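Local coordinates for putative esterase (Sulfolobus solfataricus P2, PDB 2RAU), which probably acts as a lipase or esterase of the alpha/beta-hydrolase family and binds calcium ions, at residues 43-52 and 86-97. Sequence-based numbering, arbitrary orientation.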
ATOM      1  N   VAL A  43      11.442  -2.121  -9.872  1.00 25.03           N
ATOM      2  CA  VAL A  43      11.993  -3.467  -9.760  1.00 24.69           C
ATOM      3  C   VAL A  43      11.859  -4.183 -11.102  1.00 24.74           C
ATOM      4  O   VAL A  43      10.818  -4.157 -11.727  1.00 27.80           O
ATOM      5  CB  VAL A  43      11.295  -4.287  -8.637  1.00 23.68           C
ATOM      6  CG1 VAL A  43      11.855  -5.752  -8.503  1.00 23.27           C
ATOM      7  CG2 VAL A  43      11.366  -3.505  -7.276  1.00 24.61           C
ATOM      8  N   ASN A  44      12.938  -4.841 -11.509  1.00 22.79           N
ATOM      9  CA  ASN A  44      12.949  -5.647 -12.721  1.00 25.99           C
ATOM     10  C   ASN A  44      13.985  -6.740 -12.599  1.00 26.08           C
ATOM     11  O   ASN A  44      14.867  -6.693 -11.755  1.00 26.05           O
ATOM     12  CB  ASN A  44      13.155  -4.811 -14.009  1.00 24.05           C
ATOM     13  CG  ASN A  44      14.416  -3.936 -13.993  1.00 27.83           C
ATOM     14  OD1 ASN A  44      14.346  -2.766 -13.678  1.00 29.89           O
ATOM     15  ND2 ASN A  44      15.534  -4.496 -14.331  1.00 26.54           N
ATOM     16  N   LEU A  45      13.875  -7.704 -13.486  1.00 26.31           N
ATOM     17  CA  LEU A  45      14.849  -8.755 -13.639  1.00 28.00           C
ATOM     18  C   LEU A  45      16.151  -8.188 -14.155  1.00 31.87           C
ATOM     19  O   LEU A  45      16.150  -7.211 -14.907  1.00 32.27           O
ATOM     20  CB  LEU A  45      14.354  -9.739 -14.697  1.00 31.70           C
ATOM     21  CG  LEU A  45      13.467 -10.894 -14.345  1.00 33.26           C
ATOM     22  CD1 LEU A  45      13.078 -11.589 -15.642  1.00 30.02           C
ATOM     23  CD2 LEU A  45      14.172 -11.889 -13.407  1.00 31.14           C
ATOM     24  N   ILE A  46      17.264  -8.792 -13.744  1.00 31.87           N
ATOM     25  CA  ILE A  46      18.575  -8.454 -14.258  1.00 37.03           C
ATOM     26  C   ILE A  46      18.454  -8.566 -15.777  1.00 36.57           C
ATOM     27  O   ILE A  46      17.860  -9.507 -16.314  1.00 38.06           O
ATOM     28  CB  ILE A  46      19.694  -9.409 -13.758  1.00 39.34           C
ATOM     29  CG1 ILE A  46      20.051  -9.165 -12.303  1.00 46.60           C
ATOM     30  CG2 ILE A  46      20.980  -9.189 -14.530  1.00 46.29           C
ATOM     31  CD1 ILE A  46      21.039 -10.202 -11.795  1.00 41.20           C
ATOM     32  N   GLY A  47      18.958  -7.592 -16.488  1.00 38.08           N
ATOM     33  CA  GLY A  47      18.821  -7.685 -17.945  1.00 41.12           C
ATOM     34  C   GLY A  47      17.526  -7.093 -18.480  1.00 41.81           C
ATOM     35  O   GLY A  47      17.323  -7.078 -19.693  1.00 46.12           O
ATOM     36  N   GLY A  48      16.650  -6.618 -17.583  1.00 38.20           N
ATOM     37  CA  GLY A  48      15.489  -5.793 -17.951  1.00 33.82           C
ATOM     38  C   GLY A  48      14.143  -6.450 -17.920  1.00 30.79           C
ATOM     39  O   GLY A  48      14.010  -7.639 -18.105  1.00 33.06           O
ATOM     40  N   GLY A  49      13.138  -5.638 -17.679  1.00 28.69           N
ATOM     41  CA  GLY A  49      11.735  -6.065 -17.722  1.00 26.71           C
ATOM     42  C   GLY A  49      11.027  -5.311 -18.837  1.00 26.65           C
ATOM     43  O   GLY A  49      11.650  -4.524 -19.577  1.00 26.36           O
ATOM     44  N   ASN A  50       9.729  -5.547 -18.967  1.00 26.26           N
ATOM     45  CA  ASN A  50       8.916  -4.892 -19.976  1.00 26.76           C
ATOM     46  C   ASN A  50       7.621  -4.341 -19.431  1.00 24.70           C
ATOM     47  O   ASN A  50       7.172  -4.711 -18.366  1.00 25.14           O
ATOM     48  CB  ASN A  50       8.628  -5.839 -21.129  1.00 29.71           C
ATOM     49  CG  ASN A  50       9.847  -6.072 -21.991  1.00 31.90           C
ATOM     50  OD1 ASN A  50      10.398  -7.156 -21.970  1.00 42.51           O
ATOM     51  ND2 ASN A  50      10.302  -5.045 -22.711  1.00 31.12           N
ATOM     52  N   ASP A  51       7.054  -3.411 -20.192  1.00 23.36           N
ATOM     53  CA  ASP A  51       5.792  -2.754 -19.874  1.00 23.89           C
ATOM     54  C   ASP A  51       5.950  -1.925 -18.620  1.00 24.06           C
ATOM     55  O   ASP A  51       7.068  -1.502 -18.296  1.00 25.82           O
ATOM     56  CB  ASP A  51       4.657  -3.749 -19.734  1.00 25.76           C
ATOM     57  CG  ASP A  51       3.340  -3.203 -20.245  1.00 29.68           C
ATOM     58  OD1 ASP A  51       2.848  -2.123 -19.810  1.00 31.39           O
ATOM     59  OD2 ASP A  51       2.774  -3.890 -21.103  1.00 29.94           O
ATOM     60  N   ALA A  52       4.830  -1.680 -17.946  1.00 23.10           N
ATOM     61  CA  ALA A  52       4.838  -0.858 -16.735  1.00 26.00           C
ATOM     62  C   ALA A  52       3.609  -1.105 -15.863  1.00 24.65           C
ATOM     63  O   ALA A  52       2.470  -0.962 -16.320  1.00 23.47           O
ATOM     64  CB  ALA A  52       4.957   0.639 -17.108  1.00 24.44           C
ATOM     65  N   VAL A  86       4.920  -7.248  -6.036  1.00 26.64           N
ATOM     66  CA  VAL A  86       5.946  -6.487  -6.741  1.00 26.43           C
ATOM     67  C   VAL A  86       7.030  -7.407  -7.275  1.00 27.44           C
ATOM     68  O   VAL A  86       7.333  -7.406  -8.473  1.00 24.63           O
ATOM     69  CB  VAL A  86       6.543  -5.335  -5.855  1.00 26.88           C
ATOM     70  CG1 VAL A  86       7.839  -4.759  -6.485  1.00 25.33           C
ATOM     71  CG2 VAL A  86       5.519  -4.241  -5.602  1.00 27.75           C
ATOM     72  N   LEU A  87       7.594  -8.218  -6.395  1.00 26.81           N
ATOM     73  CA  LEU A  87       8.668  -9.152  -6.752  1.00 26.42           C
ATOM     74  C   LEU A  87       8.215 -10.264  -7.721  1.00 25.84           C
ATOM     75  O   LEU A  87       8.918 -10.629  -8.646  1.00 26.57           O
ATOM     76  CB  LEU A  87       9.299  -9.712  -5.494  1.00 27.91           C
ATOM     77  CG  LEU A  87       9.877  -8.708  -4.453  1.00 25.29           C
ATOM     78  CD1 LEU A  87      10.572  -9.465  -3.331  1.00 25.99           C
ATOM     79  CD2 LEU A  87      10.869  -7.675  -5.019  1.00 25.35           C
ATOM     80  N   TYR A  88       7.020 -10.773  -7.500  1.00 26.56           N
ATOM     81  CA  TYR A  88       6.409 -11.792  -8.346  1.00 25.49           C
ATOM     82  C   TYR A  88       6.213 -11.304  -9.771  1.00 24.96           C
ATOM     83  O   TYR A  88       6.567 -11.998 -10.732  1.00 25.34           O
ATOM     84  CB  TYR A  88       5.037 -12.194  -7.755  1.00 25.97           C
ATOM     85  CG  TYR A  88       4.403 -13.347  -8.507  1.00 25.48           C
ATOM     86  CD1 TYR A  88       4.725 -14.670  -8.183  1.00 25.55           C
ATOM     87  CD2 TYR A  88       3.506 -13.134  -9.556  1.00 24.30           C
ATOM     88  CE1 TYR A  88       4.149 -15.728  -8.861  1.00 27.30           C
ATOM     89  CE2 TYR A  88       2.928 -14.207 -10.211  1.00 21.91           C
ATOM     90  CZ  TYR A  88       3.259 -15.479  -9.864  1.00 26.74           C
ATOM     91  OH  TYR A  88       2.690 -16.545 -10.498  1.00 25.83           O
ATOM     92  N   LEU A  89       5.626 -10.126  -9.914  1.00 26.46           N
ATOM     93  CA  LEU A  89       5.453  -9.573 -11.263  1.00 26.67           C
ATOM     94  C   LEU A  89       6.797  -9.250 -11.913  1.00 24.64           C
ATOM     95  O   LEU A  89       6.954  -9.477 -13.097  1.00 24.92           O
ATOM     96  CB  LEU A  89       4.482  -8.393 -11.282  1.00 26.92           C
ATOM     97  CG  LEU A  89       3.038  -8.664 -10.917  1.00 23.03           C
ATOM     98  CD1 LEU A  89       2.313  -7.319 -10.950  1.00 25.86           C
ATOM     99  CD2 LEU A  89       2.422  -9.717 -11.864  1.00 23.59           C
ATOM    100  N   ALA A  90       7.762  -8.737 -11.147  1.00 23.98           N
ATOM    101  CA  ALA A  90       9.096  -8.477 -11.707  1.00 24.58           C
ATOM    102  C   ALA A  90       9.774  -9.784 -12.153  1.00 25.34           C
ATOM    103  O   ALA A  90      10.392  -9.834 -13.219  1.00 23.56           O
ATOM    104  CB  ALA A  90       9.959  -7.698 -10.721  1.00 23.94           C
ATOM    105  N   ARG A  91       9.661 -10.859 -11.356  1.00 26.09           N
ATOM    106  CA  ARG A  91      10.234 -12.155 -11.740  1.00 27.03           C
ATOM    107  C   ARG A  91       9.620 -12.696 -12.998  1.00 26.13           C
ATOM    108  O   ARG A  91      10.248 -13.422 -13.737  1.00 24.83           O
ATOM    109  CB  ARG A  91      10.029 -13.214 -10.623  1.00 27.92           C
ATOM    110  CG  ARG A  91      11.041 -13.122  -9.517  1.00 37.17           C
ATOM    111  CD  ARG A  91      12.487 -13.527  -9.946  1.00 43.29           C
ATOM    112  NE  ARG A  91      12.582 -14.934 -10.257  1.00 45.60           N
ATOM    113  CZ  ARG A  91      12.648 -15.910  -9.351  1.00 49.64           C
ATOM    114  NH1 ARG A  91      12.663 -15.650  -8.050  1.00 56.72           N
ATOM    115  NH2 ARG A  91      12.706 -17.164  -9.756  1.00 53.07           N
ATOM    116  N   ASN A  92       8.375 -12.320 -13.240  1.00 27.21           N
ATOM    117  CA  ASN A  92       7.630 -12.748 -14.411  1.00 25.16           C
ATOM    118  C   ASN A  92       7.668 -11.763 -15.596  1.00 27.04           C
ATOM    119  O   ASN A  92       6.882 -11.877 -16.540  1.00 28.85           O
ATOM    120  CB  ASN A  92       6.222 -13.119 -13.941  1.00 27.13           C
ATOM    121  CG  ASN A  92       6.224 -14.474 -13.219  1.00 28.45           C
ATOM    122  OD1 ASN A  92       6.292 -15.478 -13.884  1.00 29.44           O
ATOM    123  ND2 ASN A  92       6.218 -14.495 -11.881  1.00 22.84           N
ATOM    124  N   GLY A  93       8.629 -10.842 -15.552  1.00 24.42           N
ATOM    125  CA  GLY A  93       9.038 -10.045 -16.696  1.00 24.22           C
ATOM    126  C   GLY A  93       8.590  -8.607 -16.782  1.00 26.02           C
ATOM    127  O   GLY A  93       8.942  -7.918 -17.732  1.00 24.25           O
ATOM    128  N   PHE A  94       7.832  -8.140 -15.795  1.00 24.95           N
ATOM    129  CA  PHE A  94       7.323  -6.782 -15.784  1.00 22.66           C
ATOM    130  C   PHE A  94       8.277  -5.794 -15.125  1.00 24.38           C
ATOM    131  O   PHE A  94       9.030  -6.142 -14.204  1.00 26.27           O
ATOM    132  CB  PHE A  94       5.963  -6.699 -15.098  1.00 23.77           C
ATOM    133  CG  PHE A  94       4.832  -7.243 -15.915  1.00 25.65           C
ATOM    134  CD1 PHE A  94       4.524  -8.599 -15.884  1.00 27.55           C
ATOM    135  CD2 PHE A  94       4.076  -6.405 -16.720  1.00 28.04           C
ATOM    136  CE1 PHE A  94       3.506  -9.093 -16.659  1.00 29.88           C
ATOM    137  CE2 PHE A  94       3.052  -6.886 -17.487  1.00 30.70           C
ATOM    138  CZ  PHE A  94       2.750  -8.221 -17.464  1.00 25.19           C
ATOM    139  N   ASN A  95       8.241  -4.562 -15.632  1.00 24.43           N
ATOM    140  CA  ASN A  95       8.824  -3.430 -14.943  1.00 25.37           C
ATOM    141  C   ASN A  95       7.750  -3.053 -13.911  1.00 25.67           C
ATOM    142  O   ASN A  95       6.636  -2.686 -14.279  1.00 25.06           O
ATOM    143  CB  ASN A  95       9.082  -2.224 -15.844  1.00 26.05           C
ATOM    144  CG  ASN A  95      10.218  -2.420 -16.832  1.00 25.09           C
ATOM    145  OD1 ASN A  95      11.300  -2.925 -16.476  1.00 27.59           O
ATOM    146  ND2 ASN A  95       9.970  -2.038 -18.082  1.00 24.39           N
ATOM    147  N   VAL A  96       8.093  -3.116 -12.637  1.00 25.99           N
ATOM    148  CA  VAL A  96       7.144  -2.793 -11.568  1.00 24.11           C
ATOM    149  C   VAL A  96       7.677  -1.611 -10.777  1.00 25.72           C
ATOM    150  O   VAL A  96       8.822  -1.582 -10.426  1.00 26.89           O
ATOM    151  CB  VAL A  96       6.878  -3.998 -10.624  1.00 25.15           C
ATOM    152  CG1 VAL A  96       5.699  -3.686  -9.636  1.00 26.78           C
ATOM    153  CG2 VAL A  96       6.627  -5.305 -11.506  1.00 24.42           C
ATOM    154  N   TYR A  97       6.806  -0.651 -10.504  1.00 24.61           N
ATOM    155  CA  TYR A  97       7.171   0.559  -9.842  1.00 24.93           C
ATOM    156  C   TYR A  97       6.261   0.745  -8.664  1.00 24.42           C
ATOM    157  O   TYR A  97       5.127   0.260  -8.642  1.00 24.70           O
ATOM    158  CB  TYR A  97       6.981   1.773 -10.777  1.00 24.58           C
ATOM    159  CG  TYR A  97       7.757   1.754 -12.084  1.00 25.43           C
ATOM    160  CD1 TYR A  97       7.266   1.083 -13.207  1.00 22.94           C
ATOM    161  CD2 TYR A  97       8.935   2.449 -12.218  1.00 24.19           C
ATOM    162  CE1 TYR A  97       7.937   1.114 -14.428  1.00 22.73           C
ATOM    163  CE2 TYR A  97       9.622   2.487 -13.454  1.00 26.38           C
ATOM    164  CZ  TYR A  97       9.114   1.810 -14.545  1.00 23.03           C
ATOM    165  OH  TYR A  97       9.800   1.914 -15.736  1.00 24.71           O
TER
HETATM  166  O   HOH W   1      11.188  -7.744 -14.714  1.00 24.17           O
HETATM  167  O   HOH W   2      13.703  -2.871 -17.429  1.00 29.60           O
HETATM  168  O   HOH W   3      10.061  -8.966 -19.876  1.00 36.61           O
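With CG anti to its carbonyl carbon (chi1 -71°), Asn95 brings its amide against the 49-51 backbone, while Val43, its CG1 anti to the backbone N (chi1 179°), lays that methyl against helix 85-91. The Asn95 amide works at both ends: ND2 donates to Asp51 O at 3.0 Å, nearly in its own amide plane, and OD1 accepts a hydrogen bond from water 2, which in turn accepts from Gly49 N. Asn44 lies alongside, CB 3.6 Å from Asn95 OD1, the two amide planes almost perpendicular; its own ND2 turns back to Leu45 O, the oxygen that also closes the type II turn 45-48 by accepting from Gly48 N on the opposite face. Val43 CG1 presses on Ala90 CB at 3.5 Å and CG2 on Val86 CG1, the two valines crossing at about a right angle. Leu45 CG rests against Ala90 O, 3.4 Å away. The backbones pair twice: Val43 and Val96 form an antiparallel hydrogen-bonded pair, and beyond the turn Asn50 N binds Gly93 O at 2.8 Å and Asn50 O accepts from Asn95 N, a parallel bridge leading into strand 52-56. Strand 94-100 thus has strand 37-45 at one edge and strand 52-56 at the other, within the central sheet of an alpha/beta-hydrolase fold. Gly93, at positive phi, closes the preceding helix with a Schellman motif. An alanine in place of Asn95 is likely to leave Asp51 O and water 2 without their side-chain partner and the 49-51 backbone less firmly held. Water 1, accepting from Leu45 N and donating to Ala90 O and Phe94 O, joins strand, helix end and neighbouring strand, so these three backbone atoms, beside the Val43-Ala90 packing, are bridged by solvent.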